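PDB 4HIZ: endosialidase from Enterobacteria phage phi92, which probably cleaves polysialic acid internally, at alpha-2,8 and alpha-2,9 linkages between sialic acid units, through a catalytic beta-propeller domain of the sialidase fold. Local coordinates for residues G108-H113 and P137-D142; W131-H136 and V144-M149; L375-D380 and S444-S449. One frame throughout, in Å; residues are numbered along the deposited sequence.

Interaction 1 (G108-H113 and P137-D142); sequences GVQNLH and PDYTAD. With FRU (beta-D-fructofuranose), chain G.
Tyr-139 reaches with its phenol end over the tight turn at Val-109 to Leu-112, and this one side chain makes every direct touch between the two segments. Its OH accepts a hydrogen bond from the backbone N-H of Asn-111, with N to OH 2.8 Å and an N-H...O angle of 153°. The same OH lies 3.4 Å from Gln-110 CA, which sits at the ring edge near the plane. Also at the edge is Val-109 O, 4.1 Å from CE1 of Tyr-139. With CG anti to the backbone N (chi1 -174°), the ring is carried away from the short helical turn 139-142 and meets the loop end-on. The amide of Asn-111 is turned only 24° from the ring plane, but its OD1 stays 3.8 Å from Tyr-139 OH, and its ND2 is bonded instead to Glu-105. Val-109 O closes the turn by accepting a hydrogen bond from the N-H of Leu-112, N to O 3.3 Å. A neighbouring subunit borders the site: its Asp-579 packs on Asn-111 and Tyr-139, and its His-578 is hydrogen-bonded to Asn-111 O. Just before the tyrosine, Asp-138 OD2 accepts a hydrogen bond from O1 of the bound fructose at 2.8 Å, while Pro-137 CG lies 3.7 Å from that same O1. The phenol therefore ties the chain directly following a sugar-contacting aspartate to a type II beta turn, with Asn-111 at its third position in a left-handed backbone conformation, at the border of a glycan pocket in the catalytic beta-propeller.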
loop_
_atom_site.group_PDB
_atom_site.type_symbol
_atom_site.label_atom_id
_atom_site.label_comp_id
_atom_site.label_asym_id
_atom_site.label_seq_id
_atom_site.Cartn_x
_atom_site.Cartn_y
_atom_site.Cartn_z
ATOM N N GLY A 108 -7.672 -17.516 20.216
ATOM C CA GLY A 108 -6.707 -18.469 20.721
ATOM C C GLY A 108 -5.343 -17.900 20.384
ATOM O O GLY A 108 -5.250 -16.841 19.716
ATOM N N VAL A 109 -4.270 -18.566 20.822
ATOM C CA VAL A 109 -2.944 -17.985 20.589
ATOM C C VAL A 109 -2.192 -18.580 19.394
ATOM O O VAL A 109 -0.985 -18.357 19.245
ATOM C CB VAL A 109 -2.066 -18.022 21.884
ATOM C CG1 VAL A 109 -2.689 -17.106 22.942
ATOM C CG2 VAL A 109 -1.918 -19.496 22.454
ATOM N N GLN A 110 -2.891 -19.374 18.571
ATOM C CA GLN A 110 -2.272 -19.888 17.346
ATOM C C GLN A 110 -1.690 -18.723 16.515
ATOM O O GLN A 110 -2.407 -17.733 16.236
ATOM C CB GLN A 110 -3.308 -20.577 16.464
ATOM C CG GLN A 110 -3.603 -22.020 16.882
ATOM C CD GLN A 110 -4.475 -22.120 18.127
ATOM O OE1 GLN A 110 -5.046 -21.133 18.606
ATOM N NE2 GLN A 110 -4.611 -23.348 18.640
ATOM N N ASN A 111 -0.421 -18.857 16.121
ATOM C CA ASN A 111 0.247 -17.887 15.205
ATOM C C ASN A 111 0.203 -16.436 15.656
ATOM O O ASN A 111 0.396 -15.514 14.855
ATOM C CB ASN A 111 -0.383 -18.008 13.808
ATOM C CG ASN A 111 0.042 -19.287 13.108
ATOM O OD1 ASN A 111 1.220 -19.627 13.102
ATOM N ND2 ASN A 111 -0.908 -20.023 12.565
ATOM N N LEU A 112 -0.022 -16.213 16.944
ATOM C CA LEU A 112 -0.350 -14.872 17.424
ATOM C C LEU A 112 0.894 -14.067 17.879
ATOM O O LEU A 112 1.799 -14.611 18.520
ATOM C CB LEU A 112 -1.356 -14.995 18.586
ATOM C CG LEU A 112 -1.863 -13.730 19.273
ATOM C CD1 LEU A 112 -3.271 -14.019 19.798
ATOM C CD2 LEU A 112 -0.949 -13.330 20.453
ATOM N N HIS A 113 0.925 -12.766 17.556
ATOM C CA HIS A 113 1.886 -11.825 18.154
ATOM C C HIS A 113 1.181 -10.788 19.010
ATOM O O HIS A 113 0.120 -10.268 18.613
ATOM C CB HIS A 113 2.620 -11.040 17.016
ATOM C CG HIS A 113 3.560 -11.871 16.216
ATOM N ND1 HIS A 113 4.860 -12.122 16.610
ATOM C CD2 HIS A 113 3.408 -12.483 15.014
ATOM C CE1 HIS A 113 5.476 -12.835 15.679
ATOM N NE2 HIS A 113 4.618 -13.069 14.701
ATOM N N PRO A 137 9.362 -19.212 21.680
ATOM C CA PRO A 137 10.454 -20.069 21.204
ATOM C C PRO A 137 10.138 -21.543 21.375
ATOM O O PRO A 137 10.683 -22.357 20.643
ATOM C CB PRO A 137 11.640 -19.662 22.088
ATOM C CG PRO A 137 11.045 -18.996 23.264
ATOM C CD PRO A 137 9.792 -18.312 22.757
ATOM N N ASP A 138 9.252 -21.879 22.305
ATOM C CA ASP A 138 8.833 -23.260 22.482
ATOM C C ASP A 138 7.440 -23.563 21.901
ATOM O O ASP A 138 6.737 -24.488 22.364
ATOM C CB ASP A 138 8.859 -23.578 23.969
ATOM C CG ASP A 138 10.214 -23.271 24.599
ATOM O OD1 ASP A 138 11.243 -23.584 23.965
ATOM O OD2 ASP A 138 10.262 -22.686 25.704
ATOM N N TYR A 139 7.026 -22.793 20.892
ATOM C CA TYR A 139 5.706 -22.960 20.287
ATOM C C TYR A 139 5.457 -24.391 19.825
ATOM O O TYR A 139 4.398 -24.975 20.107
ATOM C CB TYR A 139 5.653 -22.031 19.068
ATOM C CG TYR A 139 4.303 -21.918 18.355
ATOM C CD1 TYR A 139 3.373 -20.980 18.774
ATOM C CD2 TYR A 139 3.987 -22.733 17.259
ATOM C CE1 TYR A 139 2.149 -20.841 18.150
ATOM C CE2 TYR A 139 2.743 -22.599 16.584
ATOM C CZ TYR A 139 1.830 -21.651 17.033
ATOM O OH TYR A 139 0.616 -21.469 16.416
ATOM N N THR A 140 6.436 -24.967 19.127
ATOM C CA THR A 140 6.275 -26.332 18.642
ATOM C C THR A 140 6.517 -27.401 19.722
ATOM O O THR A 140 5.705 -28.335 19.906
ATOM C CB THR A 140 7.170 -26.587 17.434
ATOM O OG1 THR A 140 6.770 -25.703 16.384
ATOM C CG2 THR A 140 7.011 -28.027 16.961
ATOM N N ALA A 141 7.606 -27.258 20.467
ATOM C CA ALA A 141 7.957 -28.270 21.483
ATOM C C ALA A 141 6.946 -28.368 22.628
ATOM O O ALA A 141 6.608 -29.474 23.090
ATOM C CB ALA A 141 9.344 -27.986 22.053
ATOM N N ASP A 142 6.484 -27.218 23.104
ATOM C CA ASP A 142 5.618 -27.150 24.275
ATOM C C ASP A 142 4.180 -26.768 23.975
ATOM O O ASP A 142 3.326 -26.810 24.864
ATOM C CB ASP A 142 6.197 -26.185 25.316
ATOM C CG ASP A 142 7.464 -26.727 25.971
ATOM O OD1 ASP A 142 7.793 -27.919 25.758
ATOM O OD2 ASP A 142 8.126 -25.970 26.720
HETATM C C1 FRU G . 11.449 -20.030 28.129
HETATM C C2 FRU G . 11.324 -18.577 28.236
HETATM C C3 FRU G . 10.081 -17.880 28.425
HETATM C C4 FRU G . 10.446 -16.457 28.258
HETATM C C5 FRU G . 11.571 -16.551 27.270
HETATM C C6 FRU G . 12.476 -15.330 27.174
HETATM O O1 FRU G . 11.108 -20.211 26.768
HETATM O O2 FRU G . 11.736 -18.472 29.665
HETATM O O3 FRU G . 9.287 -18.214 29.591
HETATM O O4 FRU G . 9.305 -15.701 27.742
HETATM O O5 FRU G . 12.336 -17.721 27.642
HETATM O O6 FRU G . 13.257 -15.240 28.323
#

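Interaction 2 (W131-H136 and V144-M149); sequences WLTPIH and VNYHCM. With FRU (beta-D-fructofuranose), chain G; EDO (1,2-ethanediol), chain P.
Asn-145 OD1 accepts hydrogen bonds from two backbone N-H groups: that of His-136 across the contact, at 2.9 Å from N and 157° at the hydrogen, and, more weakly, that of Tyr-146 next to it in the chain. The His-136 donor is tilted 26° from the carbonyl plane. The amide's other end, ND2, is bonded to Val-109 O and Leu-112 O, so both ends fix its rotation. The His-136 ring lies between two side chains. Val-144 CG2 stands over the centre of one face, 3.7 Å from the ring centroid, a CH-pi contact. On the opposite face lies Tyr-146 OH, offset toward the rim. The two rings meet obliquely, planes at 39°, with His-136 CD2 3.4 Å from Tyr-146 CE1 and over the tyrosine face. Pro-134 O comes in the tyrosine plane at its edge, 3.3 Å from Tyr-146 CD2. Tyr-146 OH is hydrogen-bonded to O4 of the bound fructose at 2.6 Å, and Trp-178 meets the tyrosine ring edge-to-face. His-136 ND1 is hydrogen-bonded to Asp-138 N; Val-144 O is buried without a partner. The Asn-145 amide thus ties the backbone of His-136 to the strand, while packing on both imidazole faces sets that ring beside the sugar-bound phenol.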
loop_
_atom_site.group_PDB
_atom_site.type_symbol
_atom_site.label_atom_id
_atom_site.label_comp_id
_atom_site.label_asym_id
_atom_site.label_seq_id
_atom_site.Cartn_x
_atom_site.Cartn_y
_atom_site.Cartn_z
ATOM N N TRP A 131 5.301 -6.059 15.782
ATOM C CA TRP A 131 5.269 -7.202 16.699
ATOM C C TRP A 131 6.186 -6.910 17.877
ATOM O O TRP A 131 7.367 -6.556 17.704
ATOM C CB TRP A 131 5.720 -8.471 15.989
ATOM C CG TRP A 131 4.756 -8.917 14.893
ATOM C CD1 TRP A 131 3.416 -8.623 14.787
ATOM C CD2 TRP A 131 5.088 -9.714 13.752
ATOM N NE1 TRP A 131 2.890 -9.207 13.624
ATOM C CE2 TRP A 131 3.898 -9.898 12.994
ATOM C CE3 TRP A 131 6.280 -10.314 13.309
ATOM C CZ2 TRP A 131 3.880 -10.614 11.797
ATOM C CZ3 TRP A 131 6.253 -11.059 12.108
ATOM C CH2 TRP A 131 5.065 -11.184 11.370
ATOM N N LEU A 132 5.638 -7.078 19.079
ATOM C CA LEU A 132 6.383 -6.822 20.315
ATOM C C LEU A 132 6.883 -8.131 20.896
ATOM O O LEU A 132 7.960 -8.167 21.484
ATOM C CB LEU A 132 5.469 -6.159 21.342
ATOM C CG LEU A 132 4.964 -4.791 20.848
ATOM C CD1 LEU A 132 3.815 -4.338 21.776
ATOM C CD2 LEU A 132 6.101 -3.731 20.767
ATOM N N THR A 133 6.096 -9.200 20.783
ATOM C CA THR A 133 6.592 -10.524 21.158
ATOM C C THR A 133 6.868 -11.309 19.886
ATOM O O THR A 133 6.133 -11.167 18.903
ATOM C CB THR A 133 5.557 -11.313 22.029
ATOM O OG1 THR A 133 4.291 -11.433 21.340
ATOM C CG2 THR A 133 5.270 -10.559 23.311
ATOM N N PRO A 134 7.909 -12.146 19.888
ATOM C CA PRO A 134 8.075 -13.073 18.761
ATOM C C PRO A 134 7.121 -14.241 18.975
ATOM O O PRO A 134 6.479 -14.307 20.036
ATOM C CB PRO A 134 9.489 -13.599 18.964
ATOM C CG PRO A 134 9.610 -13.652 20.480
ATOM C CD PRO A 134 8.848 -12.428 20.990
ATOM N N ILE A 135 6.995 -15.130 17.996
ATOM C CA ILE A 135 6.321 -16.394 18.280
ATOM C C ILE A 135 7.119 -17.063 19.409
ATOM O O ILE A 135 8.353 -16.974 19.425
ATOM C CB ILE A 135 6.275 -17.298 17.032
ATOM C CG1 ILE A 135 5.479 -16.605 15.911
ATOM C CG2 ILE A 135 5.670 -18.667 17.384
ATOM C CD1 ILE A 135 4.025 -16.302 16.316
ATOM N N HIS A 136 6.426 -17.711 20.370
ATOM C CA HIS A 136 7.100 -18.280 21.523
ATOM C C HIS A 136 8.178 -19.263 21.062
ATOM O O HIS A 136 7.940 -20.075 20.162
ATOM C CB HIS A 136 6.051 -19.024 22.358
ATOM C CG HIS A 136 6.507 -19.353 23.739
ATOM N ND1 HIS A 136 7.463 -20.319 23.996
ATOM C CD2 HIS A 136 6.142 -18.840 24.937
ATOM C CE1 HIS A 136 7.678 -20.373 25.299
ATOM N NE2 HIS A 136 6.881 -19.500 25.892
ATOM N N VAL A 144 2.690 -23.873 23.218
ATOM C CA VAL A 144 2.248 -22.696 23.935
ATOM C C VAL A 144 2.603 -21.450 23.112
ATOM O O VAL A 144 3.448 -21.505 22.201
ATOM C CB VAL A 144 2.975 -22.525 25.299
ATOM C CG1 VAL A 144 2.556 -23.671 26.257
ATOM C CG2 VAL A 144 4.509 -22.498 25.131
ATOM N N ASN A 145 1.958 -20.339 23.427
ATOM C CA ASN A 145 2.356 -19.066 22.787
ATOM C C ASN A 145 1.981 -17.888 23.686
ATOM O O ASN A 145 1.244 -18.053 24.683
ATOM C CB ASN A 145 1.723 -18.932 21.380
ATOM C CG ASN A 145 2.383 -17.832 20.547
ATOM O OD1 ASN A 145 3.557 -17.489 20.737
ATOM N ND2 ASN A 145 1.629 -17.295 19.618
ATOM N N TYR A 146 2.442 -16.688 23.323
ATOM C CA TYR A 146 2.239 -15.527 24.174
ATOM C C TYR A 146 0.837 -14.899 24.049
ATOM O O TYR A 146 0.094 -15.221 23.109
ATOM C CB TYR A 146 3.300 -14.507 23.855
ATOM C CG TYR A 146 4.711 -14.901 24.211
ATOM C CD1 TYR A 146 5.058 -15.247 25.538
ATOM C CD2 TYR A 146 5.712 -14.885 23.241
ATOM C CE1 TYR A 146 6.373 -15.554 25.873
ATOM C CE2 TYR A 146 7.043 -15.194 23.564
ATOM C CZ TYR A 146 7.366 -15.510 24.879
ATOM O OH TYR A 146 8.679 -15.806 25.195
ATOM N N HIS A 147 0.498 -14.008 24.986
ATOM C CA HIS A 147 -0.815 -13.370 25.053
ATOM C C HIS A 147 -0.668 -12.206 26.044
ATOM O O HIS A 147 0.135 -12.262 26.968
ATOM C CB HIS A 147 -1.801 -14.426 25.608
ATOM C CG HIS A 147 -3.219 -13.972 25.741
ATOM N ND1 HIS A 147 -3.728 -13.405 26.896
ATOM C CD2 HIS A 147 -4.265 -14.097 24.888
ATOM C CE1 HIS A 147 -5.018 -13.165 26.729
ATOM N NE2 HIS A 147 -5.368 -13.576 25.518
ATOM N N CYS A 148 -1.419 -11.129 25.848
ATOM C CA CYS A 148 -1.318 -10.016 26.773
ATOM C C CYS A 148 -2.575 -9.187 26.773
ATOM O O CYS A 148 -3.069 -8.807 25.684
ATOM C CB CYS A 148 -0.119 -9.123 26.370
ATOM S SG CYS A 148 0.138 -7.654 27.443
ATOM N N MET A 149 -3.085 -8.882 27.962
ATOM C CA MET A 149 -4.150 -7.897 28.139
ATOM C C MET A 149 -3.810 -6.828 29.188
ATOM O O MET A 149 -4.677 -6.025 29.559
ATOM C CB MET A 149 -5.488 -8.577 28.469
ATOM C CG MET A 149 -6.048 -9.385 27.270
ATOM S SD MET A 149 -7.584 -10.164 27.758
ATOM C CE MET A 149 -8.082 -10.819 26.152
HETATM C C1 FRU G . 11.449 -20.030 28.129
HETATM C C2 FRU G . 11.324 -18.577 28.236
HETATM C C3 FRU G . 10.081 -17.880 28.425
HETATM C C4 FRU G . 10.446 -16.457 28.258
HETATM C C5 FRU G . 11.571 -16.551 27.270
HETATM C C6 FRU G . 12.476 -15.330 27.174
HETATM O O1 FRU G . 11.108 -20.211 26.768
HETATM O O2 FRU G . 11.736 -18.472 29.665
HETATM O O3 FRU G . 9.287 -18.214 29.591
HETATM O O4 FRU G . 9.305 -15.701 27.742
HETATM O O5 FRU G . 12.336 -17.721 27.642
HETATM O O6 FRU G . 13.257 -15.240 28.323
HETATM C C1 EDO P . -7.839 -13.520 23.352
HETATM O O1 EDO P . -7.940 -14.094 24.657
HETATM C C2 EDO P . -7.762 -14.660 22.356
HETATM O O2 EDO P . -8.832 -15.547 22.710
#

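Interaction 3 (L375-D380 and S444-S449); sequences LAMSAD and SSWPVS
Trp-446 and Met-377 pass each other in opposite directions, the methionine over the six-membered ring of the indole, in a Met-aromatic contact between two sheets of the beta-propeller. Strand 374-378 belongs to a four-stranded antiparallel sheet, whereas Trp-446 sits in the loop joining strands 435-442 and 456-460 of another sheet, to which strands 401-404 and 407-413 also belong. Met-377 CG lies 3.5 Å from the centroid of the six-membered ring and 12° off its normal, so the methylene, not the sulfur, makes the close face contact. SD follows farther out, at a long 4.9 Å from the same centroid. This placement follows from CG lying between the backbone N and the carbonyl carbon (chi1 62°), with the chain bent again at chi2 and chi3. Pro-447 CD, from the tryptophan's own segment, occupies the other face of the indole. Leu-375 meets the ring differently: it too runs counter to the indole, but approaches obliquely, its CG 3.7 Å from Trp-446 CH2. The backbone between them also touches, with Ala-376 C 3.8 Å from that CH2. Leu-388 and Tyr-360, from strands of the same sheet as Met-377, pack on the indole as well. No hydrogen bond joins the segments. Beyond the contact, where strand 374-378 ends, the chain folds into an ST turn in which Ser-378 OG accepts a hydrogen bond from the N-H of Asp-380, N to OG 3.2 Å.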
loop_
_atom_site.group_PDB
_atom_site.type_symbol
_atom_site.label_atom_id
_atom_site.label_comp_id
_atom_site.label_asym_id
_atom_site.label_seq_id
_atom_site.Cartn_x
_atom_site.Cartn_y
_atom_site.Cartn_z
ATOM N N LEU A 375 -19.510 -0.995 38.880
ATOM C CA LEU A 375 -18.518 0.057 39.059
ATOM C C LEU A 375 -18.129 0.091 40.532
ATOM O O LEU A 375 -18.992 0.021 41.410
ATOM C CB LEU A 375 -19.094 1.422 38.636
ATOM C CG LEU A 375 -18.271 2.689 38.937
ATOM C CD1 LEU A 375 -16.924 2.703 38.182
ATOM C CD2 LEU A 375 -19.085 3.952 38.588
ATOM N N ALA A 376 -16.841 0.181 40.819
ATOM C CA ALA A 376 -16.407 0.184 42.223
ATOM C C ALA A 376 -15.295 1.216 42.403
ATOM O O ALA A 376 -14.619 1.579 41.430
ATOM C CB ALA A 376 -15.943 -1.205 42.612
ATOM N N MET A 377 -15.107 1.702 43.640
ATOM C CA MET A 377 -13.980 2.574 43.918
ATOM C C MET A 377 -13.383 2.212 45.267
ATOM O O MET A 377 -14.103 1.762 46.157
ATOM C CB MET A 377 -14.421 4.039 43.887
ATOM C CG MET A 377 -15.449 4.372 44.934
ATOM S SD MET A 377 -14.696 5.082 46.426
ATOM C CE MET A 377 -14.933 6.755 45.898
ATOM N N SER A 378 -12.074 2.407 45.415
ATOM C CA SER A 378 -11.405 2.095 46.673
ATOM C C SER A 378 -10.525 3.264 47.013
ATOM O O SER A 378 -9.764 3.733 46.169
ATOM C CB SER A 378 -10.541 0.843 46.532
ATOM O OG SER A 378 -9.743 0.643 47.701
ATOM N N ALA A 379 -10.607 3.716 48.260
ATOM C CA ALA A 379 -9.755 4.792 48.758
ATOM C C ALA A 379 -8.514 4.247 49.476
ATOM O O ALA A 379 -7.687 5.021 49.985
ATOM C CB ALA A 379 -10.551 5.697 49.698
ATOM N N ASP A 380 -8.375 2.923 49.515
ATOM C CA ASP A 380 -7.247 2.307 50.196
ATOM C C ASP A 380 -6.552 1.231 49.356
ATOM O O ASP A 380 -6.153 0.170 49.868
ATOM C CB ASP A 380 -7.657 1.776 51.581
ATOM C CG ASP A 380 -8.693 0.671 51.512
ATOM O OD1 ASP A 380 -9.075 0.267 50.395
ATOM O OD2 ASP A 380 -9.123 0.188 52.600
ATOM N N SER A 444 -17.451 12.455 41.472
ATOM C CA SER A 444 -17.101 13.427 42.517
ATOM C C SER A 444 -18.187 13.409 43.587
ATOM O O SER A 444 -17.911 13.584 44.796
ATOM C CB SER A 444 -16.946 14.840 41.952
ATOM O OG SER A 444 -18.209 15.440 41.730
ATOM N N SER A 445 -19.418 13.207 43.129
ATOM C CA SER A 445 -20.564 12.948 43.986
ATOM C C SER A 445 -20.985 11.522 43.697
ATOM O O SER A 445 -21.859 11.303 42.868
ATOM C CB SER A 445 -21.729 13.880 43.638
ATOM O OG SER A 445 -21.404 15.245 43.824
ATOM N N TRP A 446 -20.351 10.567 44.364
ATOM C CA TRP A 446 -20.580 9.155 44.098
ATOM C C TRP A 446 -22.057 8.816 44.224
ATOM O O TRP A 446 -22.659 9.066 45.274
ATOM C CB TRP A 446 -19.781 8.345 45.126
ATOM C CG TRP A 446 -19.748 6.840 44.901
ATOM C CD1 TRP A 446 -20.417 5.903 45.622
ATOM C CD2 TRP A 446 -18.977 6.117 43.912
ATOM N NE1 TRP A 446 -20.118 4.642 45.154
ATOM C CE2 TRP A 446 -19.228 4.743 44.117
ATOM C CE3 TRP A 446 -18.082 6.502 42.896
ATOM C CZ2 TRP A 446 -18.647 3.743 43.325
ATOM C CZ3 TRP A 446 -17.491 5.521 42.126
ATOM C CH2 TRP A 446 -17.789 4.145 42.336
ATOM N N PRO A 447 -22.644 8.224 43.172
ATOM C CA PRO A 447 -24.087 8.001 43.195
ATOM C C PRO A 447 -24.564 7.052 44.281
ATOM O O PRO A 447 -23.835 6.159 44.731
ATOM C CB PRO A 447 -24.352 7.299 41.861
ATOM C CG PRO A 447 -23.220 7.675 40.981
ATOM C CD PRO A 447 -22.036 7.862 41.876
ATOM N N VAL A 448 -25.833 7.215 44.647
ATOM C CA VAL A 448 -26.471 6.272 45.548
ATOM C C VAL A 448 -26.798 5.004 44.781
ATOM O O VAL A 448 -26.731 3.910 45.325
ATOM C CB VAL A 448 -27.738 6.870 46.176
ATOM C CG1 VAL A 448 -28.517 5.813 46.920
ATOM C CG2 VAL A 448 -27.353 8.002 47.118
ATOM N N SER A 449 -27.102 5.161 43.495
ATOM C CA SER A 449 -27.546 4.061 42.658
ATOM C C SER A 449 -27.241 4.435 41.226
ATOM O O SER A 449 -27.277 5.610 40.867
ATOM C CB SER A 449 -29.055 3.929 42.781
ATOM O OG SER A 449 -29.561 3.018 41.851
#

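All three contacts lie in the catalytic beta-propeller domain. Interactions 1 and 2 are interleaved along the sequence, their segments alternating, and their centres are only 8 Å apart. They touch directly: His-113 ND1 lies 2.8 Å from Thr-133 O, a probable hydrogen bond. The helical turn 139-142 leads into strand 144-154, and both contacts reach the bound fructose and a neighbouring subunit. Interaction 3 comes later in the chain, its centre about 41 Å from that of interaction 1 and about 36 Å from that of interaction 2. The first two thus shape a region that lines a glycan pocket and borders a neighbouring subunit, while interaction 3, well away from it, packs a loop tryptophan on strand 374-378 of another sheet.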